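Local coordinates for protein enoyl-CoA hydratase subunit I (Geobacillus kaustophilus, PDB 2PBP) that probably catalyses the reversible addition of water to the double bond of enoyl-CoA thioesters, at residues L115-F128 with I176-T190. Residues are numbered along the deposited sequence; the frame is centred on the assembly and turned at random.
Sequences LSCDLIVASSAAEF and IVNRVVSPELLMEET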
loop_
_atom_site.group_PDB
_atom_site.type_symbol
_atom_site.label_atom_id
_atom_site.label_comp_id
_atom_site.label_asym_id
_atom_site.label_seq_id
_atom_site.Cartn_x
_atom_site.Cartn_y
_atom_site.Cartn_z
ATOM N N LEU A 115 7.439 4.463 14.385
ATOM C CA LEU A 115 7.190 4.701 12.968
ATOM C C LEU A 115 8.203 3.977 12.077
ATOM O O LEU A 115 7.913 3.681 10.917
ATOM C CB LEU A 115 7.204 6.209 12.675
ATOM C CG LEU A 115 6.048 7.016 13.284
ATOM C CD1 LEU A 115 6.312 8.502 13.124
ATOM C CD2 LEU A 115 4.730 6.629 12.614
ATOM N N SER A 116 9.382 3.690 12.623
ATOM C CA SER A 116 10.425 2.992 11.876
ATOM C C SER A 116 10.095 1.507 11.714
ATOM O O SER A 116 10.695 0.817 10.896
ATOM C CB SER A 116 11.781 3.145 12.572
ATOM O OG SER A 116 12.186 4.502 12.616
ATOM N N CYS A 117 9.142 1.015 12.500
ATOM C CA CYS A 117 8.746 -0.384 12.404
ATOM C C CYS A 117 7.731 -0.542 11.275
ATOM O O CYS A 117 7.185 0.446 10.788
ATOM C CB CYS A 117 8.154 -0.859 13.733
ATOM S SG CYS A 117 9.387 -0.898 15.069
ATOM N N ASP A 118 7.483 -1.780 10.858
ATOM C CA ASP A 118 6.548 -2.045 9.763
ATOM C C ASP A 118 5.083 -2.064 10.172
ATOM O O ASP A 118 4.206 -1.687 9.389
ATOM C CB ASP A 118 6.900 -3.371 9.098
ATOM C CG ASP A 118 8.345 -3.426 8.665
ATOM O OD1 ASP A 118 8.769 -2.512 7.926
ATOM O OD2 ASP A 118 9.055 -4.374 9.067
ATOM N N LEU A 119 4.826 -2.533 11.386
ATOM C CA LEU A 119 3.475 -2.603 11.927
ATOM C C LEU A 119 3.555 -2.138 13.364
ATOM O O LEU A 119 4.584 -2.313 14.024
ATOM C CB LEU A 119 2.945 -4.039 11.915
ATOM C CG LEU A 119 2.862 -4.809 10.597
ATOM C CD1 LEU A 119 2.413 -6.233 10.874
ATOM C CD2 LEU A 119 1.898 -4.116 9.649
ATOM N N ILE A 120 2.467 -1.556 13.857
ATOM C CA ILE A 120 2.436 -1.090 15.236
ATOM C C ILE A 120 1.200 -1.630 15.956
ATOM O O ILE A 120 0.076 -1.415 15.512
ATOM C CB ILE A 120 2.397 0.453 15.318
ATOM C CG1 ILE A 120 3.618 1.060 14.621
ATOM C CG2 ILE A 120 2.340 0.891 16.777
ATOM C CD1 ILE A 120 3.516 2.556 14.329
ATOM N N VAL A 121 1.421 -2.350 17.051
ATOM C CA VAL A 121 0.326 -2.871 17.865
ATOM C C VAL A 121 0.435 -2.022 19.119
ATOM O O VAL A 121 1.488 -1.994 19.758
ATOM C CB VAL A 121 0.524 -4.349 18.233
ATOM C CG1 VAL A 121 -0.603 -4.808 19.153
ATOM C CG2 VAL A 121 0.562 -5.198 16.971
ATOM N N ALA A 122 -0.641 -1.326 19.472
ATOM C CA ALA A 122 -0.593 -0.447 20.628
ATOM C C ALA A 122 -1.539 -0.789 21.759
ATOM O O ALA A 122 -2.616 -1.348 21.555
ATOM C CB ALA A 122 -0.837 0.997 20.183
ATOM N N SER A 123 -1.101 -0.437 22.962
ATOM C CA SER A 123 -1.881 -0.622 24.174
ATOM C C SER A 123 -2.772 0.605 24.298
ATOM O O SER A 123 -2.564 1.606 23.611
ATOM C CB SER A 123 -0.960 -0.695 25.394
ATOM O OG SER A 123 -1.661 -0.368 26.584
ATOM N N SER A 124 -3.765 0.523 25.174
ATOM C CA SER A 124 -4.651 1.649 25.411
ATOM C C SER A 124 -3.872 2.677 26.229
ATOM O O SER A 124 -4.270 3.831 26.350
ATOM C CB SER A 124 -5.893 1.193 26.181
ATOM O OG SER A 124 -6.670 0.285 25.420
ATOM N N ALA A 125 -2.750 2.240 26.792
ATOM C CA ALA A 125 -1.902 3.100 27.605
ATOM C C ALA A 125 -0.980 3.938 26.723
ATOM O O ALA A 125 -0.249 4.798 27.214
ATOM C CB ALA A 125 -1.065 2.250 28.558
ATOM N N ALA A 126 -1.024 3.689 25.417
ATOM C CA ALA A 126 -0.154 4.390 24.479
ATOM C C ALA A 126 -0.618 5.760 24.001
ATOM O O ALA A 126 -1.803 5.998 23.770
ATOM C CB ALA A 126 0.121 3.494 23.270
ATOM N N GLU A 127 0.353 6.651 23.848
ATOM C CA GLU A 127 0.129 8.004 23.357
ATOM C C GLU A 127 1.327 8.306 22.471
ATOM O O GLU A 127 2.445 7.916 22.790
ATOM C CB GLU A 127 0.063 9.012 24.507
ATOM C CG GLU A 127 -1.277 9.047 25.226
ATOM C CD GLU A 127 -1.423 10.272 26.111
ATOM O OE1 GLU A 127 -0.695 10.369 27.120
ATOM O OE2 GLU A 127 -2.264 11.142 25.792
ATOM N N PHE A 128 1.087 8.988 21.360
ATOM C CA PHE A 128 2.147 9.320 20.416
ATOM C C PHE A 128 2.195 10.826 20.218
ATOM O O PHE A 128 1.156 11.479 20.146
ATOM C CB PHE A 128 1.872 8.650 19.067
ATOM C CG PHE A 128 1.690 7.163 19.153
ATOM C CD1 PHE A 128 2.772 6.305 18.982
ATOM C CD2 PHE A 128 0.432 6.615 19.403
ATOM C CE1 PHE A 128 2.609 4.924 19.055
ATOM C CE2 PHE A 128 0.255 5.235 19.479
ATOM C CZ PHE A 128 1.347 4.386 19.304
ATOM N N ILE A 176 -1.953 4.785 11.311
ATOM C CA ILE A 176 -0.596 4.744 11.842
ATOM C C ILE A 176 -0.430 3.463 12.661
ATOM O O ILE A 176 0.588 2.775 12.558
ATOM C CB ILE A 176 -0.319 5.960 12.746
ATOM C CG1 ILE A 176 -0.462 7.250 11.931
ATOM C CG2 ILE A 176 1.075 5.847 13.354
ATOM C CD1 ILE A 176 -0.546 8.529 12.762
ATOM N N VAL A 177 -1.439 3.160 13.473
ATOM C CA VAL A 177 -1.442 1.965 14.313
ATOM C C VAL A 177 -2.345 0.905 13.685
ATOM O O VAL A 177 -3.442 1.210 13.212
ATOM C CB VAL A 177 -1.935 2.289 15.745
ATOM C CG1 VAL A 177 -2.280 1.003 16.493
ATOM C CG2 VAL A 177 -0.848 3.051 16.504
ATOM N N ASN A 178 -1.880 -0.340 13.682
ATOM C CA ASN A 178 -2.640 -1.435 13.084
ATOM C C ASN A 178 -3.777 -1.951 13.964
ATOM O O ASN A 178 -4.844 -2.317 13.460
ATOM C CB ASN A 178 -1.686 -2.571 12.711
ATOM C CG ASN A 178 -0.755 -2.193 11.561
ATOM O OD1 ASN A 178 -1.141 -2.236 10.391
ATOM N ND2 ASN A 178 0.468 -1.806 11.894
ATOM N N ARG A 179 -3.553 -1.989 15.273
ATOM C CA ARG A 179 -4.582 -2.442 16.200
ATOM C C ARG A 179 -4.282 -1.985 17.618
ATOM O O ARG A 179 -3.125 -1.752 17.982
ATOM C CB ARG A 179 -4.713 -3.968 16.170
ATOM C CG ARG A 179 -3.567 -4.713 16.825
ATOM C CD ARG A 179 -3.850 -6.208 16.887
ATOM N NE ARG A 179 -5.126 -6.501 17.537
ATOM C CZ ARG A 179 -5.514 -7.717 17.909
ATOM N NH1 ARG A 179 -4.722 -8.761 17.700
ATOM N NH2 ARG A 179 -6.695 -7.891 18.488
ATOM N N VAL A 180 -5.337 -1.860 18.416
ATOM C CA VAL A 180 -5.217 -1.423 19.798
ATOM C C VAL A 180 -5.815 -2.477 20.723
ATOM O O VAL A 180 -6.893 -3.010 20.457
ATOM C CB VAL A 180 -5.965 -0.088 20.016
ATOM C CG1 VAL A 180 -5.809 0.374 21.454
ATOM C CG2 VAL A 180 -5.440 0.962 19.046
ATOM N N VAL A 181 -5.105 -2.782 21.801
ATOM C CA VAL A 181 -5.578 -3.763 22.769
ATOM C C VAL A 181 -5.284 -3.283 24.181
ATOM O O VAL A 181 -4.445 -2.406 24.387
ATOM C CB VAL A 181 -4.909 -5.138 22.560
ATOM C CG1 VAL A 181 -5.345 -5.729 21.226
ATOM C CG2 VAL A 181 -3.397 -4.993 22.611
ATOM N N SER A 182 -5.983 -3.857 25.152
ATOM C CA SER A 182 -5.791 -3.486 26.545
ATOM C C SER A 182 -4.346 -3.773 26.952
ATOM O O SER A 182 -3.714 -4.690 26.430
ATOM C CB SER A 182 -6.763 -4.270 27.431
ATOM O OG SER A 182 -6.758 -3.774 28.757
ATOM N N PRO A 183 -3.803 -2.986 27.895
ATOM C CA PRO A 183 -2.426 -3.144 28.376
ATOM C C PRO A 183 -1.961 -4.565 28.684
ATOM O O PRO A 183 -0.897 -4.985 28.226
ATOM C CB PRO A 183 -2.396 -2.252 29.615
ATOM C CG PRO A 183 -3.310 -1.140 29.225
ATOM C CD PRO A 183 -4.470 -1.866 28.584
ATOM N N GLU A 184 -2.749 -5.309 29.451
ATOM C CA GLU A 184 -2.355 -6.661 29.825
ATOM C C GLU A 184 -2.415 -7.690 28.698
ATOM O O GLU A 184 -1.988 -8.826 28.880
ATOM C CB GLU A 184 -3.183 -7.150 31.022
ATOM C CG GLU A 184 -4.613 -7.580 30.719
ATOM C CD GLU A 184 -5.491 -6.454 30.212
ATOM O OE1 GLU A 184 -5.241 -5.281 30.572
ATOM O OE2 GLU A 184 -6.450 -6.746 29.467
ATOM N N LEU A 185 -2.930 -7.292 27.538
ATOM C CA LEU A 185 -3.031 -8.202 26.399
ATOM C C LEU A 185 -2.069 -7.834 25.272
ATOM O O LEU A 185 -1.924 -8.582 24.307
ATOM C CB LEU A 185 -4.457 -8.198 25.839
ATOM C CG LEU A 185 -5.581 -8.679 26.756
ATOM C CD1 LEU A 185 -6.923 -8.523 26.047
ATOM C CD2 LEU A 185 -5.338 -10.128 27.135
ATOM N N LEU A 186 -1.411 -6.686 25.399
ATOM C CA LEU A 186 -0.494 -6.209 24.365
ATOM C C LEU A 186 0.561 -7.210 23.885
ATOM O O LEU A 186 0.622 -7.526 22.694
ATOM C CB LEU A 186 0.205 -4.925 24.829
ATOM C CG LEU A 186 1.249 -4.378 23.848
ATOM C CD1 LEU A 186 0.579 -4.053 22.517
ATOM C CD2 LEU A 186 1.909 -3.148 24.432
ATOM N N MET A 187 1.397 -7.700 24.796
ATOM C CA MET A 187 2.444 -8.640 24.404
ATOM C C MET A 187 1.888 -9.948 23.866
ATOM O O MET A 187 2.384 -10.480 22.872
ATOM C CB MET A 187 3.393 -8.919 25.574
ATOM C CG MET A 187 4.302 -7.746 25.911
ATOM S SD MET A 187 5.128 -7.064 24.443
ATOM C CE MET A 187 6.240 -8.389 24.024
ATOM N N GLU A 188 0.856 -10.467 24.525
ATOM C CA GLU A 188 0.238 -11.712 24.091
ATOM C C GLU A 188 -0.262 -11.571 22.658
ATOM O O GLU A 188 0.002 -12.424 21.806
ATOM C CB GLU A 188 -0.936 -12.059 25.003
ATOM C CG GLU A 188 -1.692 -13.302 24.586
ATOM C CD GLU A 188 -3.008 -13.443 25.324
ATOM O OE1 GLU A 188 -2.998 -13.368 26.568
ATOM O OE2 GLU A 188 -4.048 -13.630 24.657
ATOM N N GLU A 189 -0.990 -10.489 22.395
ATOM C CA GLU A 189 -1.525 -10.249 21.060
ATOM C C GLU A 189 -0.421 -10.006 20.035
ATOM O O GLU A 189 -0.486 -10.519 18.918
ATOM C CB GLU A 189 -2.487 -9.058 21.077
ATOM C CG GLU A 189 -3.784 -9.324 21.833
ATOM C CD GLU A 189 -4.595 -10.454 21.221
ATOM O OE1 GLU A 189 -4.833 -10.417 19.996
ATOM O OE2 GLU A 189 -5.001 -11.376 21.963
ATOM N N THR A 190 0.586 -9.224 20.409
ATOM C CA THR A 190 1.689 -8.930 19.495
ATOM C C THR A 190 2.465 -10.198 19.143
ATOM O O THR A 190 2.799 -10.425 17.983
ATOM C CB THR A 190 2.671 -7.899 20.095
ATOM O OG1 THR A 190 1.966 -6.693 20.410
ATOM C CG2 THR A 190 3.777 -7.576 19.096
#
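V121 and A122 pair in parallel with R179 and V180, which adds edge strand 179-181 to strand 119-123. A122 bonds both ways: its N meets R179 O at 2.9 Å, almost straight (174°), and its O takes V181 N at 2.9 Å. Two residues before A122, I120 O accepts N178 N at a more bent angle (149°). The packing is tight beside V121, whose side chain runs alongside L186 and T190 of helix 186-198 in the opposite direction. With CG1 anti to the backbone N (chi1 176°), that methyl lies 3.6 Å from L186 CD1 and 3.4 Å from T190 OG1, the hydroxyl that itself bonds back to L186 O. R179 extends beside V121 to a salt bridge with E189 of the same helix. Across the sheet, V177 packs on A171 of helix 168-173 and spreads its two methyls, CG1 to A122 CB and CG2 to F128 CZ, the latter at 3.8 Å. At the margin of this close packing P183 CG rests 3.2 Å from S123 OG, which also accepts A125 N at 2.8 Å, an ST turn within a type I turn. Replacing S123 by alanine removes the hydroxyl, and the turn is likely to lose both the acceptor for A125 N and the oxygen against the proline ring. The solvent side, with exposed S124, A125 and P183, is looser: A125 CB only brushes P183 CG at 4.1 Å. With strand 98-102 flanking 119-123 on its other side, this is the parallel sheet edge, covered by helices, of the crotonase fold.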